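Local atomic coordinates of sugar ABC transporter, sugar-binding protein (Streptococcus pneumoniae, PDB entry 2HEU), a protein that probably binds sugar outside the cell and hands it to a membrane ABC transporter for import, as extracellular solute-binding proteins do. Residues 141-146 / 157-162; 207-212 / 384-389; 294-299 / 310-315. One frame throughout, in Å; residues are numbered along the deposited sequence.

Contact 1 of 3, residues 141-146 / 157-162; sequences LGLKVP and KDIVAK
Leu141 and Lys162 run alongside each other in opposite directions, in a surface contact between the C-terminal ends of two successive helices of the solute-binding fold. Helix 135-141 finishes in a Schellman motif at Gly142, whose positive phi turns the chain away from the helix, while Lys162 follows the last turn of helix 149-161. The lysine is extended through chi3 and then bends: chi4 of -99° swings NZ toward the loop. There Lys162 NZ donates to Leu141 O at 2.9 Å, in the carbonyl plane and on a lone pair, with a C=O...N angle of 140°. A positive group beside the C-terminal end of a helix would be favoured by the helix dipole, so the bond probably gains from its place. The aliphatic stem is used as well, for Leu141 CD2 rests 3.6 Å from Lys162 CD.

Leu143, just past the Schellman turn, divides its fork between two neighbours. CD2 goes to the lysine, 3.9 Å from Lys162 CE, and also brushes CB of Asp158. CD1 reaches deeper, toward Ile159, whose side chain meets it at a slant. Leu155, one turn earlier on the same helix, also touches Leu143, and Pro166 lies against Ile159 from a loop. The tightest apolar approach in this group is Leu143 CD1 to Ile159 CG1, at 3.5 Å.

Contact 2 of 3, residues 207-212 / 384-389; sequences IKLSDP and DKQGMV
Leu209 and Val389 bring their CA atoms to 6.2 Å of each other, where the type I beta turn from Lys208 to Asp211 leans on the N-terminal end of helix 385-396. The two side chains meet at about a right angle. Leu209 CG stands anti to its backbone N (chi1 -178°), and from it CD1 reaches within 4.1 Å of Val389 CG2, while CD2 settles beside the carboxamide end of Gln386. The other valine branch, CG1, lies against the backbone, 3.4 Å from Ile207 O; that carbonyl is also hydrogen-bonded by Asn393, one turn further along the helix.

In the two-lobed solute-binding fold this is a place where the C-terminal end of the chain comes back to a much earlier loop, and Ile218 of helix 212-222 touches both Leu209 and Lys385. Each partner is braced within itself. Asp384 is the N-cap of its helix: Asp384 OD1 accepts from Gly387 N at 2.9 Å, met from above the carboxylate plane. On the loop, Lys208 N donates to Asp211 OD2 at 3.0 Å, likewise from above the plane, and Tyr198 OH is a second partner of that oxygen.

Contact 3 of 3, residues 294-299 / 310-315; sequences LAWSIS and AFVEYM
Strand 295-298 of the five-stranded mixed sheet, followed by helix 305-315 packed back along it, forms a beta-alpha unit of the kind from which solute-binding lobes are built, and Trp296 fills its interior against Phe311, Val312 and Met315. Strand and helix run nearly antiparallel, at 157°, with their axes 9.7 Å apart. All six residues that touch are buried.

The indole projects from the sheet toward the helix and is met on both sides and at its edge. On one side lies Phe311; its CB does not head for the strand, but CG, anti to the backbone N (chi1 -174°), carries the ring back toward the indole. The two six-membered rings are almost parallel, with planes at 4°, but offset until almost nothing of one lies over the other, and contact is made through Phe311 CE2, 3.5 Å from Trp296 CH2. Met315 approaches from the opposite side: its CB sits 3.6 Å from Trp296 CZ3, and SD makes an oblique Met-aromatic contact, 4.9 Å from the centroid of the six-membered ring. Phe311 O lies in the ring plane, at the edge.

More aromatic residues complete the surroundings, Phe124 meeting Trp296 edge-to-face and Tyr23 at an intermediate tilt, while Phe41 of helix 31-44 packs edge-to-face on Phe311. Outside the apolar layer, Glu313 turns away from the strand and forms salt bridges with Arg104 and Arg317.

Val312 joins both inward-facing strand residues through one methyl: CG2 stands near the indole plane, 4.0 Å from Trp296 CE3, and reaches Ile298 CG1 at 3.7 Å.

In the fold
The three contacts lie on opposite sides of the chain's centre: contacts 1 and 2 on one, contact 3 on the other. Contacts 1 and 2 have centres 30 Å apart and nearest atoms about 13 Å apart, so they are separate pieces of packing. Contact 3 is 46 Å from contact 1 and 44 Å from contact 2, centre to centre. Its residues are nevertheless bracketed in sequence by contact 2, because the chain visits the far lobe between 207-212 and 384-389. Contacts 1 and 3 each join segments close in sequence. The structure is the apo form; its sodium ion is bound by Lys103 and Glu335, residues that belong to none of the three.

Contact 1 of 3, residues 141-146 / 157-162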
ATOM      1  N   LEU A 141     -13.917 -27.118  -4.640  1.00 18.50           N
ATOM      2  CA  LEU A 141     -15.335 -26.678  -4.794  1.00 18.27           C
ATOM      3  C   LEU A 141     -15.689 -26.276  -6.193  1.00 17.30           C
ATOM      4  O   LEU A 141     -16.820 -25.942  -6.480  1.00 19.90           O
ATOM      5  CB  LEU A 141     -15.670 -25.571  -3.792  1.00 18.27           C
ATOM      6  CG  LEU A 141     -15.576 -25.939  -2.325  1.00 21.95           C
ATOM      7  CD1 LEU A 141     -15.656 -24.633  -1.583  1.00 26.20           C
ATOM      8  CD2 LEU A 141     -16.688 -26.886  -1.994  1.00 28.31           C
ATOM      9  N   GLY A 142     -14.746 -26.370  -7.093  1.00 18.12           N
ATOM     10  CA  GLY A 142     -14.976 -25.998  -8.456  1.00 18.35           C
ATOM     11  C   GLY A 142     -15.199 -24.527  -8.703  1.00 17.91           C
ATOM     12  O   GLY A 142     -15.926 -24.157  -9.624  1.00 22.33           O
ATOM     13  N   LEU A 143     -14.617 -23.668  -7.863  1.00 15.88           N
ATOM     14  CA  LEU A 143     -14.776 -22.245  -7.928  1.00 15.36           C
ATOM     15  C   LEU A 143     -13.650 -21.564  -8.627  1.00 15.42           C
ATOM     16  O   LEU A 143     -12.534 -22.085  -8.595  1.00 17.37           O
ATOM     17  CB  LEU A 143     -14.848 -21.666  -6.532  1.00 17.08           C
ATOM     18  CG  LEU A 143     -15.939 -22.260  -5.712  1.00 18.60           C
ATOM     19  CD1 LEU A 143     -15.790 -21.807  -4.229  1.00 23.33           C
ATOM     20  CD2 LEU A 143     -17.344 -21.972  -6.205  1.00 23.79           C
ATOM     21  N   LYS A 144     -13.920 -20.358  -9.139  1.00 15.40           N
ATOM     22  CA  LYS A 144     -12.969 -19.638  -9.891  1.00 15.63           C
ATOM     23  C   LYS A 144     -12.889 -18.224  -9.324  1.00 15.11           C
ATOM     24  O   LYS A 144     -13.859 -17.647  -8.796  1.00 14.99           O
ATOM     25  CB  LYS A 144     -13.420 -19.535 -11.362  1.00 18.91           C
ATOM     26  CG  LYS A 144     -13.664 -20.785 -12.049  1.00 22.22           C
ATOM     27  CD  LYS A 144     -12.447 -21.644 -12.139  1.00 27.69           C
ATOM     28  CE  LYS A 144     -12.707 -22.832 -13.117  1.00 34.08           C
ATOM     29  NZ  LYS A 144     -13.743 -23.743 -12.512  1.00 35.72           N
ATOM     30  N   VAL A 145     -11.714 -17.658  -9.451  1.00 16.02           N
ATOM     31  CA  VAL A 145     -11.517 -16.230  -9.177  1.00 14.73           C
ATOM     32  C   VAL A 145     -12.528 -15.409  -9.978  1.00 13.37           C
ATOM     33  O   VAL A 145     -12.679 -15.632 -11.214  1.00 15.29           O
ATOM     34  CB  VAL A 145     -10.025 -15.803  -9.635  1.00 15.72           C
ATOM     35  CG1 VAL A 145      -9.895 -14.306  -9.748  1.00 16.30           C
ATOM     36  CG2 VAL A 145      -9.019 -16.412  -8.574  1.00 19.18           C
ATOM     37  N   PRO A 146     -13.190 -14.439  -9.372  1.00 11.79           N
ATOM     38  CA  PRO A 146     -14.237 -13.640 -10.103  1.00 11.81           C
ATOM     39  C   PRO A 146     -13.614 -12.526 -10.892  1.00 12.97           C
ATOM     40  O   PRO A 146     -12.671 -11.919 -10.464  1.00 13.40           O
ATOM     41  CB  PRO A 146     -15.086 -13.125  -8.962  1.00 10.61           C
ATOM     42  CG  PRO A 146     -14.082 -12.899  -7.865  1.00 10.30           C
ATOM     43  CD  PRO A 146     -13.061 -14.012  -7.951  1.00 10.78           C
ATOM     44  N   LYS A 157     -22.094 -16.138  -2.838  1.00  9.82           N
ATOM     45  CA  LYS A 157     -23.308 -16.911  -2.631  1.00 10.34           C
ATOM     46  C   LYS A 157     -23.031 -18.352  -2.821  1.00 10.90           C
ATOM     47  O   LYS A 157     -23.571 -19.206  -2.080  1.00 11.91           O
ATOM     48  CB  LYS A 157     -24.386 -16.435  -3.626  1.00 10.71           C
ATOM     49  CG  LYS A 157     -24.849 -15.039  -3.359  1.00 11.49           C
ATOM     50  CD  LYS A 157     -25.782 -14.506  -4.472  1.00 13.43           C
ATOM     51  CE  LYS A 157     -26.062 -13.023  -4.305  1.00 15.50           C
ATOM     52  NZ  LYS A 157     -26.847 -12.546  -5.509  1.00 15.93           N
ATOM     53  N   ASP A 158     -22.243 -18.767  -3.787  1.00 11.17           N
ATOM     54  CA  ASP A 158     -21.934 -20.156  -4.053  1.00 12.18           C
ATOM     55  C   ASP A 158     -21.176 -20.782  -2.907  1.00 11.86           C
ATOM     56  O   ASP A 158     -21.441 -21.946  -2.554  1.00 12.83           O
ATOM     57  CB  ASP A 158     -21.108 -20.329  -5.343  1.00 12.68           C
ATOM     58  CG  ASP A 158     -21.929 -20.050  -6.595  1.00 14.98           C
ATOM     59  OD1 ASP A 158     -23.184 -19.870  -6.537  1.00 16.78           O
ATOM     60  OD2 ASP A 158     -21.295 -20.007  -7.666  1.00 16.10           O
ATOM     61  N   ILE A 159     -20.249 -20.058  -2.296  1.00 10.81           N
ATOM     62  CA  ILE A 159     -19.530 -20.591  -1.116  1.00 10.59           C
ATOM     63  C   ILE A 159     -20.474 -20.822   0.022  1.00 11.08           C
ATOM     64  O   ILE A 159     -20.457 -21.870   0.711  1.00 12.30           O
ATOM     65  CB  ILE A 159     -18.372 -19.658  -0.770  1.00 10.37           C
ATOM     66  CG1 ILE A 159     -17.300 -19.693  -1.856  1.00 11.24           C
ATOM     67  CG2 ILE A 159     -17.794 -20.042   0.606  1.00 11.06           C
ATOM     68  CD1 ILE A 159     -16.281 -18.555  -1.736  1.00 10.69           C
ATOM     69  N   VAL A 160     -21.355 -19.861   0.321  1.00 11.06           N
ATOM     70  CA  VAL A 160     -22.330 -20.043   1.362  1.00 12.31           C
ATOM     71  C   VAL A 160     -23.175 -21.251   1.105  1.00 12.94           C
ATOM     72  O   VAL A 160     -23.420 -22.026   2.013  1.00 14.86           O
ATOM     73  CB  VAL A 160     -23.239 -18.792   1.542  1.00 11.99           C
ATOM     74  CG1 VAL A 160     -24.289 -19.022   2.598  1.00 14.32           C
ATOM     75  CG2 VAL A 160     -22.379 -17.551   1.976  1.00 11.87           C
ATOM     76  N   ALA A 161     -23.633 -21.435  -0.150  1.00 13.17           N
ATOM     77  CA  ALA A 161     -24.501 -22.575  -0.412  1.00 14.96           C
ATOM     78  C   ALA A 161     -23.768 -23.907  -0.187  1.00 16.20           C
ATOM     79  O   ALA A 161     -24.467 -24.891   0.087  1.00 18.35           O
ATOM     80  CB  ALA A 161     -25.057 -22.401  -1.851  1.00 16.09           C
ATOM     81  N   LYS A 162     -22.464 -23.935  -0.382  1.00 15.85           N
ATOM     82  CA  LYS A 162     -21.649 -25.096  -0.104  1.00 18.28           C
ATOM     83  C   LYS A 162     -21.275 -25.285   1.365  1.00 18.56           C
ATOM     84  O   LYS A 162     -20.643 -26.281   1.731  1.00 23.87           O
ATOM     85  CB  LYS A 162     -20.365 -25.020  -0.954  1.00 20.82           C
ATOM     86  CG  LYS A 162     -20.668 -25.082  -2.447  1.00 20.85           C
ATOM     87  CD  LYS A 162     -19.443 -24.881  -3.284  1.00 27.17           C
ATOM     88  CE  LYS A 162     -19.732 -24.721  -4.781  1.00 32.25           C
ATOM     89  NZ  LYS A 162     -19.468 -26.037  -5.383  1.00 31.67           N
TER

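Contact 2 of 3, residues 207-212 / 384-389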
ATOM      1  N   ILE A 207     -22.218  14.254  -2.512  1.00  9.60           N
ATOM      2  CA  ILE A 207     -22.335  12.800  -2.574  1.00  9.99           C
ATOM      3  C   ILE A 207     -23.767  12.452  -2.193  1.00  9.57           C
ATOM      4  O   ILE A 207     -24.194  12.802  -1.082  1.00 10.40           O
ATOM      5  CB  ILE A 207     -21.307  12.104  -1.639  1.00  9.84           C
ATOM      6  CG1 ILE A 207     -19.869  12.527  -2.026  1.00 10.23           C
ATOM      7  CG2 ILE A 207     -21.500  10.591  -1.586  1.00 11.19           C
ATOM      8  CD1 ILE A 207     -18.838  12.256  -0.951  1.00 11.76           C
ATOM      9  N   LYS A 208     -24.525  11.828  -3.083  1.00  9.98           N
ATOM     10  CA  LYS A 208     -25.935  11.513  -2.837  0.50  9.35           C
ATOM     11  C   LYS A 208     -26.205  10.061  -3.066  1.00  9.16           C
ATOM     12  O   LYS A 208     -25.663   9.412  -3.950  1.00  9.50           O
ATOM     13  CB  LYS A 208     -26.813  12.344  -3.759  0.50 10.99           C
ATOM     14  CG  LYS A 208     -26.854  13.792  -3.344  0.50 10.73           C
ATOM     15  CD  LYS A 208     -27.463  14.698  -4.396  0.50 14.10           C
ATOM     16  CE  LYS A 208     -28.733  14.374  -4.888  0.50 20.48           C
ATOM     17  NZ  LYS A 208     -29.201  15.484  -5.747  0.50 26.46           N
ATOM     18  N   LEU A 209     -27.134   9.544  -2.261  1.00  9.43           N
ATOM     19  CA  LEU A 209     -27.532   8.136  -2.366  1.00  9.75           C
ATOM     20  C   LEU A 209     -28.040   7.776  -3.743  1.00  9.72           C
ATOM     21  O   LEU A 209     -27.809   6.689  -4.201  1.00 11.02           O
ATOM     22  CB  LEU A 209     -28.587   7.860  -1.283  1.00 10.95           C
ATOM     23  CG  LEU A 209     -29.059   6.439  -1.236  1.00 11.20           C
ATOM     24  CD1 LEU A 209     -27.939   5.448  -1.000  1.00 12.29           C
ATOM     25  CD2 LEU A 209     -30.155   6.315  -0.119  1.00 15.44           C
ATOM     26  N   SER A 210     -28.684   8.737  -4.425  1.00 10.01           N
ATOM     27  CA  SER A 210     -29.206   8.521  -5.749  1.00  9.91           C
ATOM     28  C   SER A 210     -28.168   8.485  -6.841  1.00 10.67           C
ATOM     29  O   SER A 210     -28.462   8.165  -7.982  1.00 11.41           O
ATOM     30  CB  SER A 210     -30.243   9.589  -6.050  1.00 11.89           C
ATOM     31  OG  SER A 210     -29.757  10.912  -5.817  1.00 13.06           O
ATOM     32  N   ASP A 211     -26.921   8.892  -6.561  1.00  9.86           N
ATOM     33  CA  ASP A 211     -25.931   8.938  -7.617  1.00  9.89           C
ATOM     34  C   ASP A 211     -25.631   7.548  -8.117  1.00  9.64           C
ATOM     35  O   ASP A 211     -25.372   6.610  -7.284  1.00 10.29           O
ATOM     36  CB  ASP A 211     -24.627   9.506  -7.038  1.00 10.26           C
ATOM     37  CG  ASP A 211     -24.667  10.940  -6.702  1.00 10.55           C
ATOM     38  OD1 ASP A 211     -25.491  11.755  -7.277  1.00 12.44           O
ATOM     39  OD2 ASP A 211     -23.779  11.380  -5.927  1.00 11.13           O
ATOM     40  N   PRO A 212     -25.507   7.319  -9.423  1.00 10.22           N
ATOM     41  CA  PRO A 212     -25.056   6.018  -9.941  1.00 10.48           C
ATOM     42  C   PRO A 212     -23.787   5.504  -9.321  1.00  9.34           C
ATOM     43  O   PRO A 212     -23.633   4.299  -9.072  1.00  9.86           O
ATOM     44  CB  PRO A 212     -24.959   6.269 -11.419  1.00 12.14           C
ATOM     45  CG  PRO A 212     -26.050   7.264 -11.684  1.00 12.60           C
ATOM     46  CD  PRO A 212     -25.966   8.176 -10.527  1.00 10.99           C
ATOM     47  N   ASP A 384     -26.675   0.557   6.738  1.00 10.39           N
ATOM     48  CA  ASP A 384     -27.408   1.841   6.663  1.00  9.83           C
ATOM     49  C   ASP A 384     -26.843   2.667   5.477  1.00  9.58           C
ATOM     50  O   ASP A 384     -25.794   3.313   5.604  1.00  9.20           O
ATOM     51  CB  ASP A 384     -27.319   2.566   7.983  1.00 11.07           C
ATOM     52  CG  ASP A 384     -28.088   3.861   7.974  1.00 11.90           C
ATOM     53  OD1 ASP A 384     -28.584   4.287   6.944  1.00 11.44           O
ATOM     54  OD2 ASP A 384     -28.099   4.436   9.099  1.00 17.68           O
ATOM     55  N   LYS A 385     -27.492   2.610   4.342  1.00  9.39           N
ATOM     56  CA  LYS A 385     -26.985   3.295   3.130  0.50  8.76           C
ATOM     57  C   LYS A 385     -26.984   4.791   3.263  1.00  8.91           C
ATOM     58  O   LYS A 385     -25.981   5.431   2.976  1.00  8.73           O
ATOM     59  CB  LYS A 385     -27.791   2.827   1.893  0.50  8.95           C
ATOM     60  CG  LYS A 385     -27.864   1.343   1.693  0.50  8.85           C
ATOM     61  CD  LYS A 385     -28.678   1.037   0.485  0.50  9.17           C
ATOM     62  CE  LYS A 385     -28.571  -0.353   0.005  0.50 10.25           C
ATOM     63  NZ  LYS A 385     -29.501  -1.237   0.841  0.50 12.79           N
ATOM     64  N   GLN A 386     -28.123   5.377   3.660  1.00  9.73           N
ATOM     65  CA  GLN A 386     -28.156   6.822   3.843  1.00  9.83           C
ATOM     66  C   GLN A 386     -27.129   7.244   4.886  1.00  9.59           C
ATOM     67  O   GLN A 386     -26.495   8.297   4.759  1.00 10.09           O
ATOM     68  CB  GLN A 386     -29.568   7.288   4.185  1.00 10.08           C
ATOM     69  CG  GLN A 386     -29.644   8.845   4.244  1.00 11.25           C
ATOM     70  CD  GLN A 386     -29.459   9.434   2.842  1.00 12.46           C
ATOM     71  OE1 GLN A 386     -28.475  10.230   2.662  1.00 14.60           O
ATOM     72  NE2 GLN A 386     -30.261   9.115   1.923  1.00 12.69           N
ATOM     73  N   GLY A 387     -26.996   6.484   5.962  1.00  9.34           N
ATOM     74  CA  GLY A 387     -26.030   6.795   6.970  1.00 10.06           C
ATOM     75  C   GLY A 387     -24.617   6.846   6.421  1.00  8.80           C
ATOM     76  O   GLY A 387     -23.813   7.687   6.770  1.00  9.72           O
ATOM     77  N   MET A 388     -24.278   5.883   5.535  1.00  8.60           N
ATOM     78  CA  MET A 388     -22.959   5.877   4.923  1.00  8.31           C
ATOM     79  C   MET A 388     -22.748   7.109   4.051  1.00  8.15           C
ATOM     80  O   MET A 388     -21.687   7.718   4.085  1.00  7.97           O
ATOM     81  CB  MET A 388     -22.721   4.558   4.144  1.00  8.12           C
ATOM     82  CG  MET A 388     -21.363   4.518   3.510  1.00  8.13           C
ATOM     83  SD  MET A 388     -20.854   2.924   2.907  1.00  8.66           S
ATOM     84  CE  MET A 388     -21.989   2.596   1.566  1.00 10.65           C
ATOM     85  N   VAL A 389     -23.751   7.478   3.244  1.00  8.19           N
ATOM     86  CA  VAL A 389     -23.670   8.712   2.456  1.00  8.37           C
ATOM     87  C   VAL A 389     -23.476   9.901   3.354  1.00  8.44           C
ATOM     88  O   VAL A 389     -22.621  10.769   3.087  1.00  8.69           O
ATOM     89  CB  VAL A 389     -24.904   8.832   1.564  1.00  8.94           C
ATOM     90  CG1 VAL A 389     -24.959  10.219   0.922  1.00 10.74           C
ATOM     91  CG2 VAL A 389     -24.924   7.731   0.509  1.00  9.84           C
TER

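Contact 3 of 3, residues 294-299 / 310-315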
ATOM      1  N   LEU A 294       9.332   0.779   0.782  1.00 10.05           N
ATOM      2  CA  LEU A 294      10.764   1.180   0.769  1.00 10.00           C
ATOM      3  C   LEU A 294      10.916   2.268  -0.237  1.00 10.22           C
ATOM      4  O   LEU A 294      10.779   2.029  -1.456  1.00 10.70           O
ATOM      5  CB  LEU A 294      11.640  -0.033   0.463  1.00 10.56           C
ATOM      6  CG  LEU A 294      13.161   0.276   0.736  1.00 11.71           C
ATOM      7  CD1 LEU A 294      13.470   0.258   2.245  1.00 12.88           C
ATOM      8  CD2 LEU A 294      14.055  -0.678  -0.030  1.00 11.95           C
ATOM      9  N   ALA A 295      11.083   3.494   0.239  1.00  9.42           N
ATOM     10  CA  ALA A 295      10.907   4.693  -0.595  1.00 10.16           C
ATOM     11  C   ALA A 295      11.763   5.747   0.069  1.00  9.77           C
ATOM     12  O   ALA A 295      11.570   6.064   1.220  1.00  9.65           O
ATOM     13  CB  ALA A 295       9.458   5.105  -0.686  1.00 10.67           C
ATOM     14  N   TRP A 296      12.754   6.260  -0.692  1.00  9.98           N
ATOM     15  CA  TRP A 296      13.793   7.128  -0.112  1.00  9.51           C
ATOM     16  C   TRP A 296      13.855   8.473  -0.764  1.00  9.86           C
ATOM     17  O   TRP A 296      13.750   8.638  -1.980  1.00 10.96           O
ATOM     18  CB  TRP A 296      15.184   6.496  -0.220  1.00  9.94           C
ATOM     19  CG  TRP A 296      15.407   5.208   0.487  1.00  9.36           C
ATOM     20  CD1 TRP A 296      14.543   4.574   1.372  1.00  9.37           C
ATOM     21  CD2 TRP A 296      16.517   4.320   0.388  1.00  9.98           C
ATOM     22  NE1 TRP A 296      15.084   3.410   1.801  1.00  9.76           N
ATOM     23  CE2 TRP A 296      16.336   3.234   1.250  1.00  9.76           C
ATOM     24  CE3 TRP A 296      17.727   4.423  -0.335  1.00 11.03           C
ATOM     25  CZ2 TRP A 296      17.277   2.201   1.401  1.00 10.69           C
ATOM     26  CZ3 TRP A 296      18.649   3.415  -0.165  1.00 11.43           C
ATOM     27  CH2 TRP A 296      18.421   2.329   0.680  1.00 11.16           C
ATOM     28  N   SER A 297      14.122   9.460   0.100  1.00  9.50           N
ATOM     29  CA  SER A 297      14.407  10.853  -0.277  1.00 10.90           C
ATOM     30  C   SER A 297      15.771  11.280   0.320  1.00 10.28           C
ATOM     31  O   SER A 297      16.243  10.625   1.270  1.00 11.48           O
ATOM     32  CB  SER A 297      13.300  11.765   0.219  1.00 10.76           C
ATOM     33  OG  SER A 297      12.050  11.461  -0.389  1.00 11.64           O
ATOM     34  N   ILE A 298      16.361  12.296  -0.258  1.00 10.93           N
ATOM     35  CA  ILE A 298      17.681  12.781   0.189  1.00 10.87           C
ATOM     36  C   ILE A 298      17.513  14.155   0.721  1.00 11.18           C
ATOM     37  O   ILE A 298      16.874  15.010   0.111  1.00 12.22           O
ATOM     38  CB  ILE A 298      18.678  12.767  -0.970  1.00 12.17           C
ATOM     39  CG1 ILE A 298      18.836  11.367  -1.580  1.00 11.61           C
ATOM     40  CG2 ILE A 298      20.033  13.339  -0.520  1.00 12.55           C
ATOM     41  CD1 ILE A 298      19.757  11.351  -2.782  1.00 13.48           C
ATOM     42  N   SER A 299      18.093  14.447   1.899  1.00 11.77           N
ATOM     43  CA  SER A 299      18.068  15.829   2.383  1.00 12.61           C
ATOM     44  C   SER A 299      18.718  16.790   1.388  1.00 13.97           C
ATOM     45  O   SER A 299      19.835  16.583   0.920  1.00 14.01           O
ATOM     46  CB  SER A 299      18.863  15.904   3.690  1.00 13.71           C
ATOM     47  OG  SER A 299      18.934  17.259   4.113  1.00 14.98           O
ATOM     48  N   ALA A 310      25.052   8.206  -3.734  1.00 12.50           N
ATOM     49  CA  ALA A 310      25.627   6.896  -4.029  1.00 12.79           C
ATOM     50  C   ALA A 310      24.850   5.838  -3.269  1.00 12.26           C
ATOM     51  O   ALA A 310      24.717   4.713  -3.826  1.00 12.71           O
ATOM     52  CB  ALA A 310      27.127   6.867  -3.616  1.00 14.68           C
ATOM     53  N   PHE A 311      24.447   6.102  -2.064  1.00 11.81           N
ATOM     54  CA  PHE A 311      23.678   5.072  -1.349  1.00 11.26           C
ATOM     55  C   PHE A 311      22.330   4.771  -2.016  1.00 10.84           C
ATOM     56  O   PHE A 311      21.931   3.613  -2.158  1.00 12.08           O
ATOM     57  CB  PHE A 311      23.524   5.510   0.146  1.00 12.19           C
ATOM     58  CG  PHE A 311      22.887   4.495   1.042  1.00 12.00           C
ATOM     59  CD1 PHE A 311      23.534   3.330   1.299  1.00 14.76           C
ATOM     60  CD2 PHE A 311      21.658   4.703   1.584  1.00 12.40           C
ATOM     61  CE1 PHE A 311      23.025   2.409   2.177  1.00 16.67           C
ATOM     62  CE2 PHE A 311      21.130   3.727   2.410  1.00 13.25           C
ATOM     63  CZ  PHE A 311      21.801   2.588   2.724  1.00 16.24           C
ATOM     64  N   VAL A 312      21.647   5.850  -2.415  1.00 10.92           N
ATOM     65  CA  VAL A 312      20.375   5.687  -3.130  1.00 11.54           C
ATOM     66  C   VAL A 312      20.613   4.923  -4.464  1.00 11.62           C
ATOM     67  O   VAL A 312      19.889   3.970  -4.791  1.00 12.52           O
ATOM     68  CB  VAL A 312      19.718   7.000  -3.358  1.00 11.78           C
ATOM     69  CG1 VAL A 312      18.424   6.862  -4.194  1.00 12.88           C
ATOM     70  CG2 VAL A 312      19.370   7.687  -2.001  1.00 11.84           C
ATOM     71  N   GLU A 313      21.652   5.336  -5.214  1.00 12.13           N
ATOM     72  CA  GLU A 313      21.936   4.676  -6.485  1.00 12.44           C
ATOM     73  C   GLU A 313      22.191   3.195  -6.274  1.00 12.76           C
ATOM     74  O   GLU A 313      21.744   2.372  -7.072  1.00 12.93           O
ATOM     75  CB  GLU A 313      23.119   5.367  -7.163  1.00 14.01           C
ATOM     76  CG  GLU A 313      23.394   4.777  -8.534  1.00 14.88           C
ATOM     77  CD  GLU A 313      24.368   3.658  -8.573  1.00 16.27           C
ATOM     78  OE1 GLU A 313      25.432   3.771  -7.908  1.00 18.81           O
ATOM     79  OE2 GLU A 313      24.160   2.729  -9.378  1.00 15.91           O
ATOM     80  N   TYR A 314      22.942   2.832  -5.261  1.00 12.34           N
ATOM     81  CA  TYR A 314      23.281   1.481  -5.023  1.00 12.04           C
ATOM     82  C   TYR A 314      22.011   0.613  -4.906  1.00 12.15           C
ATOM     83  O   TYR A 314      21.947  -0.484  -5.497  1.00 12.75           O
ATOM     84  CB  TYR A 314      24.124   1.352  -3.692  1.00 13.44           C
ATOM     85  CG  TYR A 314      24.681   0.022  -3.443  1.00 12.37           C
ATOM     86  CD1 TYR A 314      24.274  -0.780  -2.410  1.00 12.54           C
ATOM     87  CD2 TYR A 314      25.715  -0.469  -4.225  1.00 13.50           C
ATOM     88  CE1 TYR A 314      24.821  -1.970  -2.151  1.00 12.66           C
ATOM     89  CE2 TYR A 314      26.313  -1.702  -3.976  1.00 13.10           C
ATOM     90  CZ  TYR A 314      25.844  -2.449  -2.954  1.00 12.86           C
ATOM     91  OH  TYR A 314      26.338  -3.711  -2.700  1.00 15.80           O
ATOM     92  N   MET A 315      21.010   1.113  -4.172  1.00 11.75           N
ATOM     93  CA  MET A 315      19.795   0.337  -3.986  1.00 12.68           C
ATOM     94  C   MET A 315      18.985   0.182  -5.255  1.00 12.36           C
ATOM     95  O   MET A 315      18.136  -0.738  -5.338  1.00 15.10           O
ATOM     96  CB  MET A 315      18.982   0.979  -2.855  1.00 12.43           C
ATOM     97  CG  MET A 315      17.837   0.103  -2.315  1.00 15.19           C
ATOM     98  SD  MET A 315      18.518  -1.129  -1.245  1.00 19.49           S
ATOM     99  CE  MET A 315      17.888  -1.803  -1.921  1.00 11.43           C
TER